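Local structure of dicer Related Helicase (Caenorhabditis elegans, 6M6Q) at residues B[30-36]-B[123-129]; B[170-176]-B[185-189]. The protein probably hydrolyses ATP as an RNA-binding helicase of the RIG-I-like receptor subfamily linked to RNA interference, this chain being its N-terminal domain. The contacts are given in a common frame with arbitrary orientation. Numbering follows the deposited sequence.

Contact 1: B[30-36]-B[123-129]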
ATOM      1  N   ARG B  30     -11.438   9.360  -2.174  1.00 55.45           N
ATOM      2  CA  ARG B  30     -11.223   7.949  -1.728  1.00 51.83           C
ATOM      3  C   ARG B  30     -11.420   7.805  -0.215  1.00 52.71           C
ATOM      4  O   ARG B  30     -11.460   6.670   0.232  1.00 56.01           O
ATOM      5  CB  ARG B  30      -9.838   7.444  -2.152  1.00 48.64           C
ATOM      6  CG  ARG B  30      -9.748   7.145  -3.641  1.00 48.55           C
ATOM      7  CD  ARG B  30      -8.528   6.360  -4.018  1.00 52.04           C
ATOM      8  NE  ARG B  30      -7.278   7.064  -3.769  1.00 55.62           N
ATOM      9  CZ  ARG B  30      -6.561   7.717  -4.701  1.00 54.04           C
ATOM     10  NH1 ARG B  30      -6.996   7.810  -5.949  1.00 51.41           N
ATOM     11  NH2 ARG B  30      -5.405   8.271  -4.370  1.00 49.05           N
ATOM     12  N   LEU B  31     -11.646   8.899   0.526  1.00 56.79           N
ATOM     13  CA  LEU B  31     -12.111   8.833   1.948  1.00 50.07           C
ATOM     14  C   LEU B  31     -13.603   8.442   1.978  1.00 47.26           C
ATOM     15  O   LEU B  31     -14.065   7.966   3.047  1.00 48.74           O
ATOM     16  CB  LEU B  31     -11.844  10.169   2.660  1.00 48.79           C
ATOM     17  CG  LEU B  31     -10.365  10.565   2.791  1.00 51.07           C
ATOM     18  CD1 LEU B  31     -10.207  12.043   3.102  1.00 53.03           C
ATOM     19  CD2 LEU B  31      -9.671   9.747   3.854  1.00 50.03           C
ATOM     20  N   LEU B  32     -14.287   8.494   0.820  1.00 49.57           N
ATOM     21  CA  LEU B  32     -15.705   8.029   0.634  1.00 54.05           C
ATOM     22  C   LEU B  32     -15.755   6.662  -0.074  1.00 51.50           C
ATOM     23  O   LEU B  32     -16.843   6.291  -0.538  1.00 54.67           O
ATOM     24  CB  LEU B  32     -16.491   9.050  -0.210  1.00 53.88           C
ATOM     25  CG  LEU B  32     -16.891  10.348   0.473  1.00 53.80           C
ATOM     26  CD1 LEU B  32     -17.303  11.378  -0.566  1.00 52.55           C
ATOM     27  CD2 LEU B  32     -18.015  10.110   1.456  1.00 60.29           C
ATOM     28  N   LYS B  33     -14.632   5.964  -0.214  1.00 53.32           N
ATOM     29  CA  LYS B  33     -14.560   4.703  -1.001  1.00 50.20           C
ATOM     30  C   LYS B  33     -15.533   3.649  -0.430  1.00 47.52           C
ATOM     31  O   LYS B  33     -16.053   2.878  -1.225  1.00 50.89           O
ATOM     32  CB  LYS B  33     -13.119   4.193  -1.070  1.00 47.75           C
ATOM     33  CG  LYS B  33     -12.553   3.558   0.194  1.00 49.34           C
ATOM     34  CD  LYS B  33     -11.201   2.915  -0.070  1.00 47.79           C
ATOM     35  CE  LYS B  33     -10.904   1.756   0.830  1.00 47.53           C
ATOM     36  NZ  LYS B  33      -9.452   1.487   0.876  1.00 58.52           N
ATOM     37  N   TRP B  34     -15.767   3.611   0.889  1.00 49.41           N
ATOM     38  CA  TRP B  34     -16.668   2.600   1.519  1.00 46.41           C
ATOM     39  C   TRP B  34     -18.122   2.983   1.262  1.00 48.24           C
ATOM     40  O   TRP B  34     -18.955   2.048   1.059  1.00 48.01           O
ATOM     41  CB  TRP B  34     -16.377   2.420   3.013  1.00 46.08           C
ATOM     42  CG  TRP B  34     -15.033   1.808   3.291  1.00 47.19           C
ATOM     43  CD1 TRP B  34     -14.054   2.307   4.104  1.00 49.84           C
ATOM     44  CD2 TRP B  34     -14.500   0.592   2.727  1.00 45.38           C
ATOM     45  NE1 TRP B  34     -12.955   1.486   4.087  1.00 50.52           N
ATOM     46  CE2 TRP B  34     -13.200   0.430   3.249  1.00 47.56           C
ATOM     47  CE3 TRP B  34     -14.999  -0.384   1.851  1.00 48.04           C
ATOM     48  CZ2 TRP B  34     -12.397  -0.662   2.922  1.00 45.13           C
ATOM     49  CZ3 TRP B  34     -14.198  -1.455   1.518  1.00 47.71           C
ATOM     50  CH2 TRP B  34     -12.912  -1.586   2.042  1.00 46.11           C
ATOM     51  N   LYS B  35     -18.410   4.291   1.212  1.00 47.63           N
ATOM     52  CA  LYS B  35     -19.756   4.826   0.902  1.00 48.55           C
ATOM     53  C   LYS B  35     -20.031   4.614  -0.583  1.00 51.75           C
ATOM     54  O   LYS B  35     -21.187   4.319  -0.921  1.00 58.95           O
ATOM     55  CB  LYS B  35     -19.879   6.296   1.312  1.00 52.20           C
ATOM     56  CG  LYS B  35     -21.218   6.973   0.980  1.00 57.07           C
ATOM     57  CD  LYS B  35     -22.431   6.271   1.569  1.00 52.71           C
ATOM     58  CE  LYS B  35     -23.763   6.908   1.227  1.00 51.43           C
ATOM     59  NZ  LYS B  35     -24.872   5.952   1.478  1.00 60.18           N
ATOM     60  N   PHE B  36     -18.995   4.672  -1.422  1.00 52.85           N
ATOM     61  CA  PHE B  36     -19.089   4.432  -2.885  1.00 51.86           C
ATOM     62  C   PHE B  36     -19.396   2.959  -3.136  1.00 48.45           C
ATOM     63  O   PHE B  36     -20.305   2.681  -3.927  1.00 44.32           O
ATOM     64  CB  PHE B  36     -17.806   4.856  -3.592  1.00 52.11           C
ATOM     65  CG  PHE B  36     -17.665   4.318  -4.991  1.00 53.53           C
ATOM     66  CD1 PHE B  36     -18.525   4.727  -6.000  1.00 55.71           C
ATOM     67  CD2 PHE B  36     -16.659   3.418  -5.305  1.00 52.47           C
ATOM     68  CE1 PHE B  36     -18.394   4.224  -7.284  1.00 58.28           C
ATOM     69  CE2 PHE B  36     -16.524   2.926  -6.587  1.00 51.25           C
ATOM     70  CZ  PHE B  36     -17.388   3.331  -7.573  1.00 60.77           C
ATOM     71  N   PHE B 123     -11.938  -4.537  -6.454  1.00 58.71           N
ATOM     72  CA  PHE B 123     -12.767  -3.605  -7.263  1.00 58.91           C
ATOM     73  C   PHE B 123     -12.272  -2.172  -7.038  1.00 59.90           C
ATOM     74  O   PHE B 123     -11.867  -1.515  -8.017  1.00 59.26           O
ATOM     75  CB  PHE B 123     -14.239  -3.757  -6.921  1.00 54.83           C
ATOM     76  CG  PHE B 123     -15.125  -2.642  -7.405  1.00 54.96           C
ATOM     77  CD1 PHE B 123     -15.427  -2.508  -8.745  1.00 58.70           C
ATOM     78  CD2 PHE B 123     -15.726  -1.788  -6.509  1.00 57.53           C
ATOM     79  CE1 PHE B 123     -16.328  -1.550  -9.176  1.00 63.01           C
ATOM     80  CE2 PHE B 123     -16.629  -0.830  -6.938  1.00 60.56           C
ATOM     81  CZ  PHE B 123     -16.917  -0.703  -8.276  1.00 65.04           C
ATOM     82  N   LEU B 124     -12.271  -1.730  -5.776  1.00 56.10           N
ATOM     83  CA  LEU B 124     -11.990  -0.333  -5.369  1.00 58.05           C
ATOM     84  C   LEU B 124     -10.575   0.073  -5.816  1.00 53.10           C
ATOM     85  O   LEU B 124     -10.443   1.180  -6.341  1.00 52.19           O
ATOM     86  CB  LEU B 124     -12.171  -0.195  -3.850  1.00 55.68           C
ATOM     87  CG  LEU B 124     -13.613  -0.280  -3.347  1.00 58.47           C
ATOM     88  CD1 LEU B 124     -13.708   0.114  -1.873  1.00 57.66           C
ATOM     89  CD2 LEU B 124     -14.535   0.595  -4.177  1.00 62.14           C
ATOM     90  N   ASN B 125      -9.574  -0.789  -5.644  1.00 47.32           N
ATOM     91  CA  ASN B 125      -8.156  -0.463  -5.964  1.00 52.24           C
ATOM     92  C   ASN B 125      -7.943  -0.397  -7.486  1.00 53.52           C
ATOM     93  O   ASN B 125      -6.925   0.145  -7.884  1.00 54.02           O
ATOM     94  CB  ASN B 125      -7.175  -1.459  -5.363  1.00 52.74           C
ATOM     95  CG  ASN B 125      -7.132  -1.405  -3.853  1.00 57.25           C
ATOM     96  OD1 ASN B 125      -7.500  -0.396  -3.239  1.00 59.10           O
ATOM     97  ND2 ASN B 125      -6.674  -2.482  -3.247  1.00 56.60           N
ATOM     98  N   THR B 126      -8.827  -0.999  -8.281  1.00 49.36           N
ATOM     99  CA  THR B 126      -8.771  -0.987  -9.761  1.00 57.17           C
ATOM    100  C   THR B 126      -9.407   0.310 -10.295  1.00 60.42           C
ATOM    101  O   THR B 126      -8.766   0.969 -11.136  1.00 64.68           O
ATOM    102  CB  THR B 126      -9.434  -2.241 -10.354  1.00 62.10           C
ATOM    103  OG1 THR B 126      -8.799  -3.403  -9.830  1.00 61.80           O
ATOM    104  CG2 THR B 126      -9.335  -2.298 -11.858  1.00 63.88           C
ATOM    105  N   VAL B 127     -10.599   0.671  -9.807  1.00 55.20           N
ATOM    106  CA  VAL B 127     -11.453   1.748 -10.386  1.00 54.56           C
ATOM    107  C   VAL B 127     -11.068   3.122  -9.811  1.00 55.36           C
ATOM    108  O   VAL B 127     -11.231   4.079 -10.509  1.00 73.96           O
ATOM    109  CB  VAL B 127     -12.954   1.476 -10.179  1.00 51.60           C
ATOM    110  CG1 VAL B 127     -13.374   0.169 -10.775  1.00 49.98           C
ATOM    111  CG2 VAL B 127     -13.345   1.542  -8.724  1.00 59.15           C
ATOM    112  N   LEU B 128     -10.667   3.214  -8.552  1.00 61.96           N
ATOM    113  CA  LEU B 128     -10.516   4.522  -7.852  1.00 59.62           C
ATOM    114  C   LEU B 128      -9.063   5.026  -7.952  1.00 59.12           C
ATOM    115  O   LEU B 128      -8.757   6.020  -7.328  1.00 69.26           O
ATOM    116  CB  LEU B 128     -10.946   4.374  -6.383  1.00 58.92           C
ATOM    117  CG  LEU B 128     -12.442   4.160  -6.132  1.00 60.37           C
ATOM    118  CD1 LEU B 128     -12.766   4.368  -4.665  1.00 60.72           C
ATOM    119  CD2 LEU B 128     -13.303   5.089  -6.978  1.00 60.53           C
ATOM    120  N   PHE B 129      -8.186   4.359  -8.685  1.00 57.81           N
ATOM    121  CA  PHE B 129      -6.768   4.787  -8.824  1.00 56.96           C
ATOM    122  C   PHE B 129      -6.445   4.978 -10.304  1.00 56.83           C
ATOM    123  O   PHE B 129      -5.257   5.059 -10.659  1.00 58.67           O
ATOM    124  CB  PHE B 129      -5.844   3.795  -8.119  1.00 57.11           C
ATOM    125  CG  PHE B 129      -5.872   3.869  -6.608  1.00 65.08           C
ATOM    126  CD1 PHE B 129      -6.856   3.214  -5.865  1.00 64.91           C
ATOM    127  CD2 PHE B 129      -4.897   4.579  -5.917  1.00 60.51           C
ATOM    128  CE1 PHE B 129      -6.869   3.298  -4.476  1.00 58.07           C
ATOM    129  CE2 PHE B 129      -4.899   4.625  -4.525  1.00 54.34           C
ATOM    130  CZ  PHE B 129      -5.873   3.976  -3.810  1.00 51.75           C
TER
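The start of helix 33-42 lies against the C-terminal end of helix 94-127. The segments run in opposite senses: R30 faces L128 and K33 faces L124, each pair with CA atoms 7.1 Å apart. F36 is one bump: its ring enters a hollow lined by F123, L124, V127 and L128. F36 CD2 is 3.7 Å from L124 CD2, and F36 CE2 is 3.8 Å from F123 CE2. The F36 and F123 rings are nearly parallel but barely overlap. L124 fills the gap beside K33, W34 and F36, with its CD1 3.8 Å from W34 CZ3. L128 CD1 presses on K33 CB at 3.6 Å. At the polar edge, R30 NH1 donates to L128 O (2.9 Å) just past the helix end. The R30 guanidinium also lies flat on the F129 ring, a cation-pi stack with R30 CZ 3.9 Å from the ring centroid. The contact is buried. Helix 131-144 packs on F36 and L128, and helix 262-271 covers W34.

Contact 2: B[170-176]-B[185-189]; sequences KFYDEEE and QKLDR
Segment 170-176 leaves helix 162-171, runs extended through Y172 (phi/psi -126/142) and D173 (-82/123), then starts helix 174-179. Segment 185-189 begins helix 186-193. The closest CA pairs are F171 with L187 (5.2 Å) and Y172 with K186 (5.3 Å). F171 O lies 3.0 Å from L187 N. L187 (chi1 t, chi2 p) points toward 170-176, and its CD2 is 3.9 Å from Y172 CZ. One water joins the two segments and has four partners. It accepts from D173 N (3.0 Å) and K186 N (3.1 Å). It donates to E176 OE1 (3.0 Å) and Q185 OE1 (2.5 Å). D173 OD1 caps its helix by accepting from E176 N (3.1 Å) and, weakly, from E175 N (3.3 Å). E176, with chi1 and chi2 both t, forms a salt bridge with R189: NH1 of R189 is 2.9 Å from OE2 and 3.1 Å from OE1 of E176, and R189 NH2 is 3.3 Å from the same OE1. Q185 NE2 donates weakly to E176 O (3.4 Å). Q185 N donates to D188 OD1 (2.8 Å). K186 NZ makes a weak hydrogen bond to L310 O outside the contact. Two helix N-termini are thus joined by a water and a salt bridge. D173 is a side-chain N-cap, and D188 with Q185 makes one half of a capping box, within an all-helical domain.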
ATOM      1  N   LYS B 170       0.150  18.866   4.909  1.00 71.01           N
ATOM      2  CA  LYS B 170       0.610  17.819   5.865  1.00 74.72           C
ATOM      3  C   LYS B 170       0.189  16.419   5.391  1.00 69.08           C
ATOM      4  O   LYS B 170       0.847  15.466   5.807  1.00 59.22           O
ATOM      5  CB  LYS B 170       0.102  18.101   7.278  1.00 79.96           C
ATOM      6  CG  LYS B 170       0.397  19.500   7.802  1.00 82.28           C
ATOM      7  CD  LYS B 170       1.393  19.536   8.923  1.00 83.63           C
ATOM      8  CE  LYS B 170       2.389  20.667   8.798  1.00 86.66           C
ATOM      9  NZ  LYS B 170       3.693  20.298   9.397  1.00 93.66           N
ATOM     10  N   PHE B 171      -0.854  16.296   4.568  1.00 70.82           N
ATOM     11  CA  PHE B 171      -1.467  14.985   4.217  1.00 72.44           C
ATOM     12  C   PHE B 171      -1.063  14.538   2.803  1.00 68.96           C
ATOM     13  O   PHE B 171      -1.399  13.410   2.427  1.00 72.95           O
ATOM     14  CB  PHE B 171      -2.988  15.046   4.341  1.00 71.06           C
ATOM     15  CG  PHE B 171      -3.518  15.003   5.748  1.00 66.76           C
ATOM     16  CD1 PHE B 171      -3.198  13.963   6.601  1.00 65.28           C
ATOM     17  CD2 PHE B 171      -4.423  15.952   6.182  1.00 73.32           C
ATOM     18  CE1 PHE B 171      -3.737  13.902   7.876  1.00 67.37           C
ATOM     19  CE2 PHE B 171      -4.962  15.887   7.457  1.00 71.18           C
ATOM     20  CZ  PHE B 171      -4.617  14.863   8.300  1.00 65.47           C
ATOM     21  N   TYR B 172      -0.365  15.376   2.042  1.00 68.45           N
ATOM     22  CA  TYR B 172       0.209  14.985   0.727  1.00 62.15           C
ATOM     23  C   TYR B 172       1.706  15.289   0.702  1.00 62.90           C
ATOM     24  O   TYR B 172       2.153  16.285   1.300  1.00 63.81           O
ATOM     25  CB  TYR B 172      -0.534  15.665  -0.418  1.00 54.23           C
ATOM     26  CG  TYR B 172      -2.035  15.461  -0.441  1.00 52.34           C
ATOM     27  CD1 TYR B 172      -2.857  16.125   0.457  1.00 52.72           C
ATOM     28  CD2 TYR B 172      -2.648  14.742  -1.459  1.00 46.02           C
ATOM     29  CE1 TYR B 172      -4.237  16.003   0.409  1.00 48.83           C
ATOM     30  CE2 TYR B 172      -4.032  14.632  -1.540  1.00 49.28           C
ATOM     31  CZ  TYR B 172      -4.833  15.280  -0.605  1.00 50.59           C
ATOM     32  OH  TYR B 172      -6.200  15.197  -0.652  1.00 50.30           O
ATOM     33  N   ASP B 173       2.465  14.395   0.078  1.00 71.26           N
ATOM     34  CA  ASP B 173       3.857  14.643  -0.368  1.00 72.91           C
ATOM     35  C   ASP B 173       3.800  15.380  -1.703  1.00 63.92           C
ATOM     36  O   ASP B 173       3.125  14.864  -2.633  1.00 56.80           O
ATOM     37  CB  ASP B 173       4.645  13.339  -0.479  1.00 78.89           C
ATOM     38  CG  ASP B 173       6.054  13.545  -0.988  1.00 87.12           C
ATOM     39  OD1 ASP B 173       6.290  13.279  -2.178  1.00 96.66           O
ATOM     40  OD2 ASP B 173       6.893  13.997  -0.197  1.00 92.56           O
ATOM     41  N   GLU B 174       4.433  16.557  -1.772  1.00 74.33           N
ATOM     42  CA  GLU B 174       4.439  17.469  -2.958  1.00 82.57           C
ATOM     43  C   GLU B 174       4.813  16.682  -4.235  1.00 76.74           C
ATOM     44  O   GLU B 174       4.080  16.836  -5.254  1.00 62.25           O
ATOM     45  CB  GLU B 174       5.367  18.669  -2.686  1.00 96.29           C
ATOM     46  CG  GLU B 174       5.706  19.530  -3.914  1.00110.89           C
ATOM     47  CD  GLU B 174       4.568  20.329  -4.543  1.00115.50           C
ATOM     48  OE1 GLU B 174       3.488  20.451  -3.918  1.00122.67           O
ATOM     49  OE2 GLU B 174       4.771  20.837  -5.657  1.00119.44           O
ATOM     50  N   GLU B 175       5.873  15.856  -4.195  1.00 75.23           N
ATOM     51  CA  GLU B 175       6.420  15.159  -5.396  1.00 85.31           C
ATOM     52  C   GLU B 175       5.432  14.070  -5.854  1.00 78.65           C
ATOM     53  O   GLU B 175       5.207  13.943  -7.081  1.00 76.46           O
ATOM     54  CB  GLU B 175       7.817  14.596  -5.088  1.00 95.52           C
ATOM     55  CG  GLU B 175       8.478  13.853  -6.253  1.00103.78           C
ATOM     56  CD  GLU B 175       8.702  14.635  -7.553  1.00108.74           C
ATOM     57  OE1 GLU B 175       8.662  15.892  -7.522  1.00105.76           O
ATOM     58  OE2 GLU B 175       8.924  13.979  -8.603  1.00 97.64           O
ATOM     59  N   GLU B 176       4.894  13.301  -4.914  1.00 73.22           N
ATOM     60  CA  GLU B 176       4.009  12.142  -5.189  1.00 75.97           C
ATOM     61  C   GLU B 176       2.707  12.630  -5.842  1.00 71.39           C
ATOM     62  O   GLU B 176       2.226  11.970  -6.802  1.00 69.37           O
ATOM     63  CB  GLU B 176       3.745  11.393  -3.888  1.00 82.21           C
ATOM     64  CG  GLU B 176       3.362   9.947  -4.079  1.00 79.21           C
ATOM     65  CD  GLU B 176       3.604   9.126  -2.833  1.00 85.97           C
ATOM     66  OE1 GLU B 176       3.158   9.571  -1.748  1.00 84.60           O
ATOM     67  OE2 GLU B 176       4.283   8.076  -2.933  1.00 88.43           O
ATOM     68  N   GLN B 185      -1.475   8.231  -2.315  1.00 69.61           N
ATOM     69  CA  GLN B 185      -0.961   9.436  -1.618  1.00 69.23           C
ATOM     70  C   GLN B 185      -0.828   9.148  -0.127  1.00 68.46           C
ATOM     71  O   GLN B 185      -1.459   8.186   0.355  1.00 72.84           O
ATOM     72  CB  GLN B 185      -1.877  10.635  -1.866  1.00 66.01           C
ATOM     73  CG  GLN B 185      -2.054  10.982  -3.341  1.00 63.95           C
ATOM     74  CD  GLN B 185      -0.768  11.435  -3.990  1.00 64.04           C
ATOM     75  OE1 GLN B 185       0.093  12.055  -3.363  1.00 61.31           O
ATOM     76  NE2 GLN B 185      -0.624  11.111  -5.257  1.00 61.29           N
ATOM     77  N   LYS B 186      -0.037   9.960   0.569  1.00 69.47           N
ATOM     78  CA  LYS B 186       0.144   9.879   2.037  1.00 69.46           C
ATOM     79  C   LYS B 186      -1.232   9.702   2.703  1.00 60.61           C
ATOM     80  O   LYS B 186      -1.378   8.800   3.509  1.00 62.53           O
ATOM     81  CB  LYS B 186       0.876  11.123   2.538  1.00 77.54           C
ATOM     82  CG  LYS B 186       2.127  10.828   3.340  1.00 87.93           C
ATOM     83  CD  LYS B 186       2.617  11.991   4.156  1.00 95.03           C
ATOM     84  CE  LYS B 186       3.518  12.925   3.383  1.00102.30           C
ATOM     85  NZ  LYS B 186       3.772  14.174   4.139  1.00106.76           N
ATOM     86  N   LEU B 187      -2.205  10.515   2.311  1.00 56.22           N
ATOM     87  CA  LEU B 187      -3.598  10.498   2.833  1.00 57.19           C
ATOM     88  C   LEU B 187      -4.154   9.060   2.842  1.00 62.16           C
ATOM     89  O   LEU B 187      -4.730   8.647   3.888  1.00 62.12           O
ATOM     90  CB  LEU B 187      -4.465  11.416   1.960  1.00 49.45           C
ATOM     91  CG  LEU B 187      -5.902  11.589   2.428  1.00 51.03           C
ATOM     92  CD1 LEU B 187      -5.955  11.907   3.920  1.00 50.19           C
ATOM     93  CD2 LEU B 187      -6.608  12.667   1.613  1.00 52.89           C
ATOM     94  N   ASP B 188      -4.039   8.346   1.721  1.00 57.32           N
ATOM     95  CA  ASP B 188      -4.579   6.975   1.571  1.00 56.19           C
ATOM     96  C   ASP B 188      -3.904   6.057   2.615  1.00 58.56           C
ATOM     97  O   ASP B 188      -4.607   5.192   3.180  1.00 61.42           O
ATOM     98  CB  ASP B 188      -4.407   6.447   0.140  1.00 54.05           C
ATOM     99  CG  ASP B 188      -5.013   7.310  -0.964  1.00 54.73           C
ATOM    100  OD1 ASP B 188      -4.210   7.934  -1.738  1.00 51.76           O
ATOM    101  OD2 ASP B 188      -6.261   7.297  -1.106  1.00 46.52           O
ATOM    102  N   ARG B 189      -2.608   6.256   2.890  1.00 54.15           N
ATOM    103  CA  ARG B 189      -1.827   5.408   3.837  1.00 61.10           C
ATOM    104  C   ARG B 189      -2.228   5.717   5.284  1.00 63.87           C
ATOM    105  O   ARG B 189      -2.426   4.761   6.051  1.00 77.00           O
ATOM    106  CB  ARG B 189      -0.322   5.605   3.653  1.00 65.45           C
ATOM    107  CG  ARG B 189       0.210   5.031   2.347  1.00 75.35           C
ATOM    108  CD  ARG B 189       1.689   5.302   2.126  1.00 77.62           C
ATOM    109  NE  ARG B 189       1.980   5.461   0.710  1.00 76.46           N
ATOM    110  CZ  ARG B 189       2.361   6.592   0.131  1.00 78.92           C
ATOM    111  NH1 ARG B 189       2.565   6.622  -1.174  1.00 81.34           N
ATOM    112  NH2 ARG B 189       2.535   7.690   0.849  1.00 78.28           N
TER
HETATM  113  O   HOH W   1       1.448  11.955  -1.249  1.00 57.59           O

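How the contacts relate
Both segments of contact 1 precede those of contact 2 in the chain. Their centres are about 17 Å apart. They touch at two points. R30 NE forms a salt bridge with D188 OD2 at 2.9 Å, and L31 CD1 packs on L187 CD2 at 3.9 Å. R30 therefore ties the end of helix 94-127 to the first turn of helix 186-193. Contact 1 is the more central, about 9 Å from the chain centre to its own centre, against about 15 Å for contact 2. Near contact 2, E175 packs on H110 of the second subunit. Both contacts join parts of the helical N-terminal domain.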